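Local coordinates for RagB/SusD domain protein (Flavobacterium johnsoniae, PDB 5J90), which binds chitin and, as a SusD homolog, probably does so at the cell surface for a chitin utilization locus, at residues K276-P281 with A374-D379; A363-D366 with G372-G375. One frame throughout, in Å; residues are numbered along the deposited sequence.

Contact 1 (K276-P281 with A374-D379); sequences KGYQDP and AGYIAD
D280 and Y376 bring the two backbones closest, with their CA atoms 7.8 Å apart, where the loop leaving helix 269-277 passes beside helix 373-378. Helix 269-277 closes with a Schellman motif: Q279 takes positive phi, and its N bonds back to K276 O at 2.9 Å. The chain thus turns, and Y278, D280 and P281 gather round a single side chain, that of Y376. With CG anti to the backbone N (chi1 180°), Y376 reaches out from its helix and delivers the phenol to the loop. Its OH donates a weak hydrogen bond to D280 OD2, 2.7 Å away. Carboxylate and ring planes stand 62° apart. D280 OD2 lies on one side of the Y376 ring plane and Y278 CD2 on the other, so the two flank the hydroxyl. Y278 crosses Y376 at about a right angle; the ring planes differ by 82°, with centroids 5.9 Å apart. The Y376 hydroxyl lies 3.3 Å from Y278 CD2, while further back Y278 CB packs on Y376 CE2 at 3.8 Å. Looser still is P281, whose CD comes to 4.4 Å from Y376 CD2. Y278 sends its own hydroxyl away from this cluster to the carbonyl of V403. I426, on helix 413-428, touches both D280 and Y376.

The buried polar ends are well provided for. Y376 OH is also hydrogen-bonded to Q423 NE2, and D280 OD2 forms a salt bridge with R282 NH2. D280 further caps a backbone N at the turn into helix 283-286. R282 probably keeps the buried aspartate ionised; the phenol bond is weak, as OD2 stands well out of the ring plane, and Q423 and R282 are the stronger partners of Y376 and D280.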
ATOM      1  N   LYS A 276      -5.658   8.567  32.886  1.00 13.50           N
ATOM      2  CA  LYS A 276      -5.080   8.728  34.226  1.00 14.71           C
ATOM      3  C   LYS A 276      -3.787   9.532  34.170  1.00 17.26           C
ATOM      4  O   LYS A 276      -3.535  10.373  35.033  1.00 17.65           O
ATOM      5  CB  LYS A 276      -4.792   7.378  34.875  1.00 16.91           C
ATOM      6  CG  LYS A 276      -5.959   6.732  35.579  1.00 20.48           C
ATOM      7  CD  LYS A 276      -5.429   5.598  36.446  1.00 30.18           C
ATOM      8  CE  LYS A 276      -6.446   5.099  37.448  1.00 34.43           C
ATOM      9  NZ  LYS A 276      -5.977   3.821  38.057  1.00 27.29           N
ATOM     10  N   GLY A 277      -2.955   9.269  33.165  1.00 14.48           N
ATOM     11  CA  GLY A 277      -1.694   9.981  33.032  1.00 14.72           C
ATOM     12  C   GLY A 277      -1.908  11.480  32.974  1.00 15.65           C
ATOM     13  O   GLY A 277      -1.191  12.259  33.612  1.00 17.84           O
ATOM     14  N   TYR A 278      -2.912  11.890  32.207  1.00 15.16           N
ATOM     15  CA  TYR A 278      -3.239  13.300  32.055  1.00 15.17           C
ATOM     16  C   TYR A 278      -4.147  13.834  33.164  1.00 14.78           C
ATOM     17  O   TYR A 278      -4.462  15.017  33.172  1.00 15.09           O
ATOM     18  CB  TYR A 278      -3.944  13.541  30.717  1.00 14.98           C
ATOM     19  CG  TYR A 278      -3.074  13.484  29.471  1.00 15.27           C
ATOM     20  CD1 TYR A 278      -1.704  13.734  29.515  1.00 13.75           C
ATOM     21  CD2 TYR A 278      -3.646  13.207  28.234  1.00 14.74           C
ATOM     22  CE1 TYR A 278      -0.927  13.699  28.355  1.00 14.19           C
ATOM     23  CE2 TYR A 278      -2.885  13.170  27.079  1.00 13.44           C
ATOM     24  CZ  TYR A 278      -1.529  13.413  27.139  1.00 13.39           C
ATOM     25  OH  TYR A 278      -0.788  13.380  25.970  1.00 13.71           O
ATOM     26  N   GLN A 279      -4.572  12.965  34.081  1.00 13.84           N
ATOM     27  CA  GLN A 279      -5.573  13.327  35.094  1.00 15.60           C
ATOM     28  C   GLN A 279      -6.749  14.036  34.431  1.00 16.80           C
ATOM     29  O   GLN A 279      -7.200  15.096  34.860  1.00 16.80           O
ATOM     30  CB  GLN A 279      -4.960  14.201  36.191  1.00 18.43           C
ATOM     31  CG  GLN A 279      -3.903  13.485  37.011  1.00 21.88           C
ATOM     32  CD  GLN A 279      -3.336  14.355  38.115  1.00 35.54           C
ATOM     33  OE1 GLN A 279      -4.010  15.256  38.620  1.00 35.32           O
ATOM     34  NE2 GLN A 279      -2.089  14.097  38.490  1.00 41.99           N
ATOM     35  N   ASP A 280      -7.230  13.424  33.354  1.00 15.14           N
ATOM     36  CA  ASP A 280      -8.214  14.033  32.482  1.00 12.58           C
ATOM     37  C   ASP A 280      -9.591  14.005  33.141  1.00 12.14           C
ATOM     38  O   ASP A 280     -10.096  12.932  33.458  1.00 13.31           O
ATOM     39  CB  ASP A 280      -8.219  13.229  31.176  1.00 14.07           C
ATOM     40  CG  ASP A 280      -8.924  13.941  30.050  1.00 12.97           C
ATOM     41  OD1 ASP A 280     -10.026  14.471  30.265  1.00 12.58           O
ATOM     42  OD2 ASP A 280      -8.361  13.968  28.925  1.00 13.14           O
ATOM     43  N   PRO A 281     -10.212  15.181  33.334  1.00 12.40           N
ATOM     44  CA  PRO A 281     -11.510  15.211  34.024  1.00 15.09           C
ATOM     45  C   PRO A 281     -12.641  14.560  33.226  1.00 16.40           C
ATOM     46  O   PRO A 281     -13.702  14.297  33.791  1.00 17.06           O
ATOM     47  CB  PRO A 281     -11.780  16.708  34.212  1.00 15.63           C
ATOM     48  CG  PRO A 281     -10.991  17.374  33.139  1.00 17.05           C
ATOM     49  CD  PRO A 281      -9.751  16.532  32.970  1.00 14.34           C
ATOM     50  N   ALA A 374      -8.063  25.220  30.418  1.00 17.96           N
ATOM     51  CA  ALA A 374      -6.879  26.060  30.274  1.00 16.05           C
ATOM     52  C   ALA A 374      -5.635  25.433  30.906  1.00 16.70           C
ATOM     53  O   ALA A 374      -4.562  25.416  30.298  1.00 18.53           O
ATOM     54  CB  ALA A 374      -7.133  27.452  30.848  1.00 19.93           C
ATOM     55  N   GLY A 375      -5.782  24.914  32.121  1.00 16.50           N
ATOM     56  CA  GLY A 375      -4.675  24.290  32.824  1.00 17.27           C
ATOM     57  C   GLY A 375      -4.233  22.993  32.174  1.00 15.07           C
ATOM     58  O   GLY A 375      -3.040  22.686  32.109  1.00 18.74           O
ATOM     59  N   TYR A 376      -5.211  22.224  31.707  1.00 15.80           N
ATOM     60  CA  TYR A 376      -4.959  20.961  31.016  1.00 15.59           C
ATOM     61  C   TYR A 376      -4.178  21.208  29.723  1.00 12.32           C
ATOM     62  O   TYR A 376      -3.185  20.532  29.447  1.00 14.13           O
ATOM     63  CB  TYR A 376      -6.303  20.296  30.724  1.00 14.06           C
ATOM     64  CG  TYR A 376      -6.260  18.966  30.003  1.00 12.19           C
ATOM     65  CD1 TYR A 376      -6.305  18.910  28.611  1.00 12.31           C
ATOM     66  CD2 TYR A 376      -6.219  17.771  30.706  1.00 14.06           C
ATOM     67  CE1 TYR A 376      -6.293  17.693  27.941  1.00 12.19           C
ATOM     68  CE2 TYR A 376      -6.200  16.541  30.041  1.00 11.93           C
ATOM     69  CZ  TYR A 376      -6.237  16.518  28.657  1.00 11.47           C
ATOM     70  OH  TYR A 376      -6.228  15.312  27.995  1.00 12.64           O
ATOM     71  N   ILE A 377      -4.627  22.205  28.970  1.00 12.84           N
ATOM     72  CA  ILE A 377      -4.016  22.597  27.709  1.00 13.22           C
ATOM     73  C   ILE A 377      -2.584  23.109  27.888  1.00 15.82           C
ATOM     74  O   ILE A 377      -1.727  22.893  27.030  1.00 15.98           O
ATOM     75  CB  ILE A 377      -4.889  23.658  27.018  1.00 14.24           C
ATOM     76  CG1 ILE A 377      -6.150  23.002  26.440  1.00 13.66           C
ATOM     77  CG2 ILE A 377      -4.114  24.401  25.945  1.00 14.87           C
ATOM     78  CD1 ILE A 377      -7.214  23.991  26.027  1.00 15.32           C
ATOM     79  N   ALA A 378      -2.315  23.760  29.019  1.00 16.07           N
ATOM     80  CA  ALA A 378      -0.991  24.333  29.251  1.00 17.86           C
ATOM     81  C   ALA A 378       0.005  23.369  29.901  1.00 16.37           C
ATOM     82  O   ALA A 378       1.189  23.687  30.020  1.00 20.20           O
ATOM     83  CB  ALA A 378      -1.110  25.611  30.083  1.00 18.46           C
ATOM     84  N   ASP A 379      -0.456  22.189  30.307  1.00 15.85           N
ATOM     85  CA  ASP A 379       0.395  21.262  31.048  1.00 14.85           C
ATOM     86  C   ASP A 379       1.427  20.570  30.159  1.00 18.72           C
ATOM     87  O   ASP A 379       1.071  19.843  29.229  1.00 16.30           O
ATOM     88  CB  ASP A 379      -0.450  20.226  31.789  1.00 19.42           C
ATOM     89  CG  ASP A 379       0.382  19.357  32.709  1.00 23.09           C
ATOM     90  OD1 ASP A 379       1.202  18.566  32.201  1.00 20.34           O
ATOM     91  OD2 ASP A 379       0.219  19.466  33.945  1.00 28.69           O
TER

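Contact 2 (A363-D366 with G372-G375); sequences ASFD and GAAG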
ATOM      1  N   ALA A 363     -13.465  22.565  22.965  1.00 11.03           N
ATOM      2  CA  ALA A 363     -14.762  22.106  22.475  1.00 11.74           C
ATOM      3  C   ALA A 363     -15.175  20.799  23.153  1.00 10.84           C
ATOM      4  O   ALA A 363     -16.334  20.644  23.567  1.00 13.08           O
ATOM      5  CB  ALA A 363     -14.734  21.929  20.959  1.00 12.99           C
ATOM      6  N   SER A 364     -14.240  19.862  23.265  1.00 10.27           N
ATOM      7  CA  SER A 364     -14.526  18.585  23.902  1.00 11.22           C
ATOM      8  C   SER A 364     -14.824  18.736  25.402  1.00 12.79           C
ATOM      9  O   SER A 364     -15.770  18.128  25.906  1.00 12.52           O
ATOM     10  CB  SER A 364     -13.373  17.599  23.669  1.00 10.06           C
ATOM     11  OG  SER A 364     -13.644  16.359  24.297  1.00 10.78           O
ATOM     12  N   PHE A 365     -14.015  19.526  26.107  1.00 11.19           N
ATOM     13  CA  PHE A 365     -14.269  19.789  27.527  1.00 13.67           C
ATOM     14  C   PHE A 365     -15.663  20.384  27.706  1.00 12.71           C
ATOM     15  O   PHE A 365     -16.415  19.954  28.594  1.00 13.74           O
ATOM     16  CB  PHE A 365     -13.216  20.737  28.114  1.00 12.44           C
ATOM     17  CG  PHE A 365     -12.023  20.044  28.727  1.00 11.87           C
ATOM     18  CD1 PHE A 365     -11.237  19.162  27.989  1.00 12.74           C
ATOM     19  CD2 PHE A 365     -11.656  20.310  30.041  1.00 14.77           C
ATOM     20  CE1 PHE A 365     -10.131  18.546  28.558  1.00 15.28           C
ATOM     21  CE2 PHE A 365     -10.555  19.698  30.613  1.00 14.99           C
ATOM     22  CZ  PHE A 365      -9.785  18.816  29.870  1.00 14.75           C
ATOM     23  N   ASP A 366     -16.019  21.361  26.874  1.00 12.58           N
ATOM     24  CA  ASP A 366     -17.344  21.968  26.947  1.00 13.47           C
ATOM     25  C   ASP A 366     -18.435  20.941  26.662  1.00 15.84           C
ATOM     26  O   ASP A 366     -19.469  20.911  27.341  1.00 16.35           O
ATOM     27  CB  ASP A 366     -17.460  23.139  25.973  1.00 13.82           C
ATOM     28  CG  ASP A 366     -16.620  24.334  26.384  1.00 18.71           C
ATOM     29  OD1 ASP A 366     -16.174  24.397  27.552  1.00 21.01           O
ATOM     30  OD2 ASP A 366     -16.420  25.221  25.530  1.00 21.72           O
ATOM     31  N   GLY A 372     -11.607  23.300  33.613  1.00 20.27           N
ATOM     32  CA  GLY A 372     -10.175  23.116  33.754  1.00 17.95           C
ATOM     33  C   GLY A 372      -9.406  22.991  32.454  1.00 17.05           C
ATOM     34  O   GLY A 372      -8.250  22.589  32.469  1.00 18.14           O
ATOM     35  N   ALA A 373     -10.036  23.345  31.339  1.00 17.74           N
ATOM     36  CA  ALA A 373      -9.389  23.205  30.033  1.00 15.52           C
ATOM     37  C   ALA A 373      -8.075  23.981  29.934  1.00 15.88           C
ATOM     38  O   ALA A 373      -7.081  23.464  29.427  1.00 15.36           O
ATOM     39  CB  ALA A 373     -10.338  23.626  28.915  1.00 17.03           C
ATOM     40  N   ALA A 374      -8.063  25.220  30.418  1.00 17.96           N
ATOM     41  CA  ALA A 374      -6.879  26.060  30.274  1.00 16.05           C
ATOM     42  C   ALA A 374      -5.635  25.433  30.906  1.00 16.70           C
ATOM     43  O   ALA A 374      -4.562  25.416  30.298  1.00 18.53           O
ATOM     44  CB  ALA A 374      -7.133  27.452  30.848  1.00 19.93           C
ATOM     45  N   GLY A 375      -5.782  24.914  32.121  1.00 16.50           N
ATOM     46  CA  GLY A 375      -4.675  24.290  32.824  1.00 17.27           C
ATOM     47  C   GLY A 375      -4.233  22.993  32.174  1.00 15.07           C
ATOM     48  O   GLY A 375      -3.040  22.686  32.109  1.00 18.74           O
TER
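The ring of F365 has A373 to one side of its plane, by the CD2-CE2 bond, and P281 to the other side, while Y376 lies beyond the CZ end. This is a join between consecutive helices, 353-368 and 373-378, linked by a short loop in the largely helical fold of the SusD family, which belongs to the TPR clan. F365 projects from the first helix toward the start of the second. Its chi1 of -92° is well off a staggered value, a twist that sets the CD2 side of the ring against the first turn of helix 373-378. There F365 CD2 comes to 3.7 Å from A373 N, and F365 CE2 to 3.9 Å from G372 C, so backbone as well as side chain does the touching. G372 holds the N-cap position with phi at 95°, where a side chain would press on the preceding carbonyl oxygen. V370, in the connecting loop, also touches the phenylalanine. Replacing F365 by an alanine would take away the ring and would probably open a gap between A373 and P281, which the ring now separates, leaving Y376 without this aromatic neighbour. At the methyl itself, A373 CB lies 3.7 Å from F365 CD2 and 4.0 Å from F365 CG.

In the fold
Contacts 1 and 2 lie on the same side of the chain's centre, with their own centres about 9 Å apart, and share A374 and G375 of helix 373-378. F365 bridges them: its CZ packs 3.5 Å from Y376 CG, the two rings inclined at about 55°, and its CE2 lies 3.5 Å from P281 CG. R282, already paired with D280, also bonds through NH1 to S364 OG, a polar tie between the same parts. Helix 373-378 packs on 353-368, its neighbour in sequence, and on the loop of 276-281, some 93 residues earlier in the chain.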